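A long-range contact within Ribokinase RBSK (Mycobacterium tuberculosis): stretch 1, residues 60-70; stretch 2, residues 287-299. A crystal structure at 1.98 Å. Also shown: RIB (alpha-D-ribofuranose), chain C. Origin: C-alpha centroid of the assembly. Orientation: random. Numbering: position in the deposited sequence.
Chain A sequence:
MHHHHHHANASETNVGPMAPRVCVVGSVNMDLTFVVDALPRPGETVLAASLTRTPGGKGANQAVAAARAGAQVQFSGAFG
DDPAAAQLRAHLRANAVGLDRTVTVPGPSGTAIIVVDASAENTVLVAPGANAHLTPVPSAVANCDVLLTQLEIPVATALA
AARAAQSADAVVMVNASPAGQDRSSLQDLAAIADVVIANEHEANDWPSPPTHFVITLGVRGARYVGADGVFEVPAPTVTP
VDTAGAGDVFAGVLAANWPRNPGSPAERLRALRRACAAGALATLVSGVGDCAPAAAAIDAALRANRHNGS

Stretch 1 (60-70) ANQAVAAARAG
Stretch 2, residues 287-299: GVGDCAPAAAAID

The last turns of a helix pack against an irregular loop and the start of a second helix, a small-residue contact anchored by one arginine and burying 491 Å² over both sides. Residues 60-68 are helical; Gly70 closes that helix in a Schellman motif, and at phi/psi 108°/1° a CB would jam against the preceding carbonyl O, which calls for glycine. The two stretches run in the same sense, Asn61 lying beside Gly289 (CA-CA 5.4 Å), Ala65 beside Ala292 (5.1 Å) and Ala69 beside Ala295 (4.4 Å).

Arg68 extends (m, t, t, chi4 178°) along the loop. Its NH2 forms a salt bridge with Asp290 OD1 at 2.6 Å, Asp290 being t; NH1 donates to Ala292 O at 2.9 Å and weakly to Asp290 O at 3.4 Å. The guanidinium thus meets both a carboxylate and two backbone carbonyls of the loop. Arg68 O weakly accepts Ala295 N (3.1 Å, 126°), joining the end of the first helix to the first turn of the second.

Methyl side chains permit close approach: Ala65 CB lies 3.7 Å from Ala292 CB. The longer Ile298 (m, t) brings CD1 to 4.2 Å from Ala69 CB. Asn61 (m) sets OD1 3.4 Å from Gly289 CA, while its ND2 donates to ribose O3 at 2.9 Å. One water donates to Asn61 OD1 and Gly289 O, another to Ala65 O and Pro293 O.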

ATOM      1  N   ALA A  60     -11.316   0.556  15.292  1.00 11.79           N
ATOM      2  CA  ALA A  60     -12.542   0.513  14.495  1.00 11.78           C
ATOM      3  C   ALA A  60     -13.015  -0.939  14.336  1.00 11.65           C
ATOM      4  O   ALA A  60     -14.198  -1.227  14.520  1.00 12.28           O
ATOM      5  CB  ALA A  60     -12.280   1.139  13.129  1.00 11.23           C
ATOM      6  N   ASN A  61     -12.100  -1.839  13.983  1.00 11.41           N
ATOM      7  CA  ASN A  61     -12.443  -3.257  13.773  1.00 11.60           C
ATOM      8  C   ASN A  61     -13.001  -3.888  15.043  1.00 11.74           C
ATOM      9  O   ASN A  61     -13.960  -4.673  14.990  1.00 11.43           O
ATOM     10  CB  ASN A  61     -11.214  -4.085  13.354  1.00 11.93           C
ATOM     11  CG  ASN A  61     -10.665  -3.704  12.004  1.00 13.51           C
ATOM     12  OD1 ASN A  61     -11.319  -3.017  11.225  1.00 14.97           O
ATOM     13  ND2 ASN A  61      -9.450  -4.176  11.708  1.00 12.16           N
ATOM     14  N   GLN A  62     -12.384  -3.567  16.185  1.00 11.71           N
ATOM     15  CA  GLN A  62     -12.840  -4.127  17.463  1.00 11.68           C
ATOM     16  C   GLN A  62     -14.206  -3.569  17.870  1.00 11.64           C
ATOM     17  O   GLN A  62     -15.050  -4.308  18.383  1.00 11.52           O
ATOM     18  CB  GLN A  62     -11.788  -3.932  18.558  1.00 11.71           C
ATOM     19  CG  GLN A  62     -10.559  -4.796  18.254  1.00 11.76           C
ATOM     20  CD  GLN A  62      -9.407  -4.604  19.187  1.00 11.35           C
ATOM     21  OE1 GLN A  62      -9.542  -4.025  20.248  1.00 12.98           O
ATOM     22  NE2 GLN A  62      -8.234  -5.103  18.778  1.00 11.71           N
ATOM     23  N   ALA A  63     -14.434  -2.285  17.599  1.00 11.33           N
ATOM     24  CA  ALA A  63     -15.732  -1.659  17.860  1.00 10.69           C
ATOM     25  C   ALA A  63     -16.827  -2.299  16.998  1.00 10.99           C
ATOM     26  O   ALA A  63     -17.921  -2.610  17.501  1.00 12.26           O
ATOM     27  CB  ALA A  63     -15.637  -0.125  17.609  1.00 10.37           C
ATOM     28  N   VAL A  64     -16.542  -2.505  15.716  1.00 10.93           N
ATOM     29  CA  VAL A  64     -17.486  -3.131  14.783  1.00 12.45           C
ATOM     30  C   VAL A  64     -17.840  -4.572  15.204  1.00 12.41           C
ATOM     31  O   VAL A  64     -19.014  -4.967  15.216  1.00 11.78           O
ATOM     32  CB  VAL A  64     -16.970  -3.088  13.331  1.00 11.73           C
ATOM     33  CG1 VAL A  64     -17.801  -3.995  12.434  1.00 15.90           C
ATOM     34  CG2 VAL A  64     -16.997  -1.622  12.784  1.00 13.34           C
ATOM     35  N   ALA A  65     -16.827  -5.338  15.586  1.00 12.48           N
ATOM     36  CA  ALA A  65     -17.055  -6.708  16.068  1.00 13.20           C
ATOM     37  C   ALA A  65     -17.889  -6.745  17.355  1.00 13.69           C
ATOM     38  O   ALA A  65     -18.814  -7.572  17.488  1.00 14.55           O
ATOM     39  CB  ALA A  65     -15.719  -7.443  16.261  1.00 12.02           C
ATOM     40  N   ALA A  66     -17.571  -5.873  18.310  1.00 13.85           N
ATOM     41  CA  ALA A  66     -18.373  -5.775  19.535  1.00 14.67           C
ATOM     42  C   ALA A  66     -19.842  -5.413  19.244  1.00 15.52           C
ATOM     43  O   ALA A  66     -20.755  -5.968  19.864  1.00 16.10           O
ATOM     44  CB  ALA A  66     -17.751  -4.775  20.509  1.00 14.72           C
ATOM     45  N   ALA A  67     -20.063  -4.483  18.310  1.00 15.55           N
ATOM     46  CA  ALA A  67     -21.427  -4.085  17.906  1.00 16.70           C
ATOM     47  C   ALA A  67     -22.190  -5.223  17.216  1.00 16.87           C
ATOM     48  O   ALA A  67     -23.354  -5.497  17.563  1.00 17.37           O
ATOM     49  CB  ALA A  67     -21.392  -2.840  17.022  1.00 15.64           C
ATOM     50  N   ARG A  68     -21.544  -5.904  16.276  1.00 16.54           N
ATOM     51  CA  ARG A  68     -22.168  -7.076  15.641  1.00 17.47           C
ATOM     52  C   ARG A  68     -22.451  -8.214  16.633  1.00 17.94           C
ATOM     53  O   ARG A  68     -23.413  -8.965  16.449  1.00 18.42           O
ATOM     54  CB  ARG A  68     -21.347  -7.571  14.452  1.00 17.15           C
ATOM     55  CG  ARG A  68     -21.320  -6.562  13.303  1.00 17.75           C
ATOM     56  CD  ARG A  68     -20.587  -7.120  12.109  1.00 19.77           C
ATOM     57  NE  ARG A  68     -20.412  -6.128  11.045  1.00 19.32           N
ATOM     58  CZ  ARG A  68     -19.767  -6.371   9.907  1.00 20.57           C
ATOM     59  NH1 ARG A  68     -19.255  -7.571   9.666  1.00 18.35           N
ATOM     60  NH2 ARG A  68     -19.642  -5.411   8.997  1.00 21.44           N
ATOM     61  N   ALA A  69     -21.620  -8.334  17.669  1.00 17.91           N
ATOM     62  CA  ALA A  69     -21.826  -9.310  18.741  1.00 18.61           C
ATOM     63  C   ALA A  69     -22.891  -8.914  19.776  1.00 19.55           C
ATOM     64  O   ALA A  69     -23.138  -9.677  20.709  1.00 20.38           O
ATOM     65  CB  ALA A  69     -20.496  -9.640  19.451  1.00 18.16           C
ATOM     66  N   GLY A  70     -23.491  -7.729  19.641  1.00 19.91           N
ATOM     67  CA  GLY A  70     -24.626  -7.327  20.483  1.00 20.24           C
ATOM     68  C   GLY A  70     -24.363  -6.251  21.530  1.00 20.83           C
ATOM     69  O   GLY A  70     -25.267  -5.880  22.298  1.00 20.31           O
ATOM     70  N   GLY A 287     -10.769 -10.069   3.616  1.00 25.96           N
ATOM     71  CA  GLY A 287     -11.044  -8.739   4.100  1.00 24.81           C
ATOM     72  C   GLY A 287     -10.898  -8.680   5.605  1.00 24.27           C
ATOM     73  O   GLY A 287     -11.031  -9.693   6.319  1.00 23.32           O
ATOM     74  N   VAL A 288     -10.615  -7.473   6.070  1.00 23.38           N
ATOM     75  CA  VAL A 288     -10.097  -7.250   7.406  1.00 23.42           C
ATOM     76  C   VAL A 288     -11.182  -6.575   8.240  1.00 23.42           C
ATOM     77  O   VAL A 288     -11.578  -7.081   9.302  1.00 23.25           O
ATOM     78  CB  VAL A 288      -8.799  -6.388   7.330  1.00 23.39           C
ATOM     79  CG1 VAL A 288      -8.239  -6.095   8.711  1.00 23.87           C
ATOM     80  CG2 VAL A 288      -7.745  -7.088   6.457  1.00 23.87           C
ATOM     81  N   GLY A 289     -11.673  -5.440   7.746  1.00 22.74           N
ATOM     82  CA  GLY A 289     -12.603  -4.606   8.516  1.00 23.12           C
ATOM     83  C   GLY A 289     -14.062  -5.039   8.475  1.00 23.24           C
ATOM     84  O   GLY A 289     -14.883  -4.538   9.253  1.00 22.90           O
ATOM     85  N   ASP A 290     -14.387  -5.978   7.589  1.00 23.59           N
ATOM     86  CA  ASP A 290     -15.776  -6.380   7.413  1.00 24.87           C
ATOM     87  C   ASP A 290     -16.040  -7.874   7.681  1.00 24.70           C
ATOM     88  O   ASP A 290     -17.057  -8.422   7.236  1.00 26.69           O
ATOM     89  CB  ASP A 290     -16.266  -5.966   6.021  1.00 26.12           C
ATOM     90  CG  ASP A 290     -17.791  -5.966   5.902  1.00 30.91           C
ATOM     91  OD1 ASP A 290     -18.474  -5.290   6.709  1.00 36.46           O
ATOM     92  OD2 ASP A 290     -18.310  -6.634   4.983  1.00 36.05           O
ATOM     93  N   CYS A 291     -15.185  -8.517   8.465  1.00 22.65           N
ATOM     94  CA  CYS A 291     -15.297  -9.971   8.647  1.00 21.39           C
ATOM     95  C   CYS A 291     -15.939 -10.453   9.960  1.00 20.48           C
ATOM     96  O   CYS A 291     -16.029 -11.671  10.198  1.00 20.35           O
ATOM     97  CB  CYS A 291     -13.921 -10.613   8.480  1.00 20.87           C
ATOM     98  SG  CYS A 291     -12.699 -10.107   9.726  1.00 20.38           S
ATOM     99  N   ALA A 292     -16.378  -9.527  10.809  1.00 19.18           N
ATOM    100  CA  ALA A 292     -16.967  -9.905  12.105  1.00 18.86           C
ATOM    101  C   ALA A 292     -18.364 -10.526  11.926  1.00 19.28           C
ATOM    102  O   ALA A 292     -19.208  -9.969  11.230  1.00 18.66           O
ATOM    103  CB  ALA A 292     -17.026  -8.707  13.033  1.00 17.71           C
ATOM    104  N   PRO A 293     -18.604 -11.693  12.551  1.00 20.00           N
ATOM    105  CA  PRO A 293     -19.886 -12.346  12.406  1.00 20.85           C
ATOM    106  C   PRO A 293     -20.965 -11.723  13.294  1.00 21.48           C
ATOM    107  O   PRO A 293     -20.668 -11.075  14.313  1.00 21.19           O
ATOM    108  CB  PRO A 293     -19.582 -13.779  12.865  1.00 20.74           C
ATOM    109  CG  PRO A 293     -18.566 -13.590  13.924  1.00 20.54           C
ATOM    110  CD  PRO A 293     -17.682 -12.481  13.395  1.00 20.15           C
ATOM    111  N   ALA A 294     -22.219 -11.935  12.913  1.00 23.31           N
ATOM    112  CA  ALA A 294     -23.350 -11.506  13.739  1.00 24.01           C
ATOM    113  C   ALA A 294     -23.466 -12.412  14.961  1.00 24.86           C
ATOM    114  O   ALA A 294     -22.952 -13.547  14.956  1.00 24.76           O
ATOM    115  CB  ALA A 294     -24.657 -11.503  12.916  1.00 25.05           C
ATOM    116  N   ALA A 295     -24.120 -11.919  16.010  1.00 25.05           N
ATOM    117  CA  ALA A 295     -24.267 -12.687  17.245  1.00 26.54           C
ATOM    118  C   ALA A 295     -24.882 -14.074  16.976  1.00 27.45           C
ATOM    119  O   ALA A 295     -24.451 -15.079  17.559  1.00 27.18           O
ATOM    120  CB  ALA A 295     -25.107 -11.922  18.251  1.00 26.65           C
ATOM    121  N   ALA A 296     -25.879 -14.116  16.089  1.00 27.81           N
ATOM    122  CA  ALA A 296     -26.562 -15.371  15.776  1.00 28.62           C
ATOM    123  C   ALA A 296     -25.640 -16.377  15.089  1.00 28.55           C
ATOM    124  O   ALA A 296     -25.776 -17.584  15.310  1.00 29.37           O
ATOM    125  CB  ALA A 296     -27.793 -15.109  14.932  1.00 28.81           C
ATOM    126  N   ALA A 297     -24.703 -15.891  14.265  1.00 27.88           N
ATOM    127  CA  ALA A 297     -23.691 -16.758  13.645  1.00 27.75           C
ATOM    128  C   ALA A 297     -22.729 -17.359  14.677  1.00 27.77           C
ATOM    129  O   ALA A 297     -22.310 -18.513  14.548  1.00 27.21           O
ATOM    130  CB  ALA A 297     -22.912 -16.011  12.557  1.00 27.77           C
ATOM    131  N   ILE A 298     -22.374 -16.562  15.684  1.00 27.65           N
ATOM    132  CA  ILE A 298     -21.535 -17.022  16.787  1.00 27.71           C
ATOM    133  C   ILE A 298     -22.263 -18.149  17.550  1.00 28.56           C
ATOM    134  O   ILE A 298     -21.688 -19.224  17.791  1.00 27.85           O
ATOM    135  CB  ILE A 298     -21.170 -15.854  17.748  1.00 27.58           C
ATOM    136  CG1 ILE A 298     -20.325 -14.785  17.017  1.00 27.55           C
ATOM    137  CG2 ILE A 298     -20.433 -16.369  18.981  1.00 26.22           C
ATOM    138  CD1 ILE A 298     -20.202 -13.464  17.800  1.00 26.85           C
ATOM    139  N   ASP A 299     -23.522 -17.887  17.914  1.00 29.41           N
ATOM    140  CA  ASP A 299     -24.389 -18.885  18.569  1.00 31.01           C
ATOM    141  C   ASP A 299     -24.442 -20.185  17.782  1.00 31.28           C
ATOM    142  O   ASP A 299     -24.226 -21.256  18.342  1.00 31.72           O
ATOM    143  CB  ASP A 299     -25.816 -18.359  18.734  1.00 31.07           C
ATOM    144  CG  ASP A 299     -25.916 -17.235  19.723  1.00 32.49           C
ATOM    145  OD1 ASP A 299     -24.991 -17.078  20.550  1.00 33.87           O
ATOM    146  OD2 ASP A 299     -26.937 -16.507  19.679  1.00 34.63           O
TER
HETATM  147  O5  RIB C 305      -5.748  -6.134  13.012  1.00 20.44           O
HETATM  148  C5  RIB C 305      -5.805  -5.649  11.651  1.00 21.84           C
HETATM  149  C4  RIB C 305      -5.802  -4.110  11.669  1.00 19.40           C
HETATM  150  O4  RIB C 305      -4.494  -3.667  12.085  1.00 19.95           O
HETATM  151  C3  RIB C 305      -6.002  -3.487  10.299  1.00 18.03           C
HETATM  152  O3  RIB C 305      -7.364  -3.069  10.027  1.00 15.22           O
HETATM  153  C2  RIB C 305      -5.010  -2.340  10.263  1.00 16.98           C
HETATM  154  O2  RIB C 305      -5.660  -1.076  10.087  1.00 17.87           O
HETATM  155  C1  RIB C 305      -4.199  -2.389  11.549  1.00 17.44           C
HETATM  156  O1  RIB C 305      -4.631  -1.402  12.496  1.00 15.84           O
HETATM  157  O   HOH W   1     -13.933  -2.549  10.936  1.00 20.01           O
HETATM  158  O   HOH W   2     -18.552 -10.120  15.896  1.00 14.95           O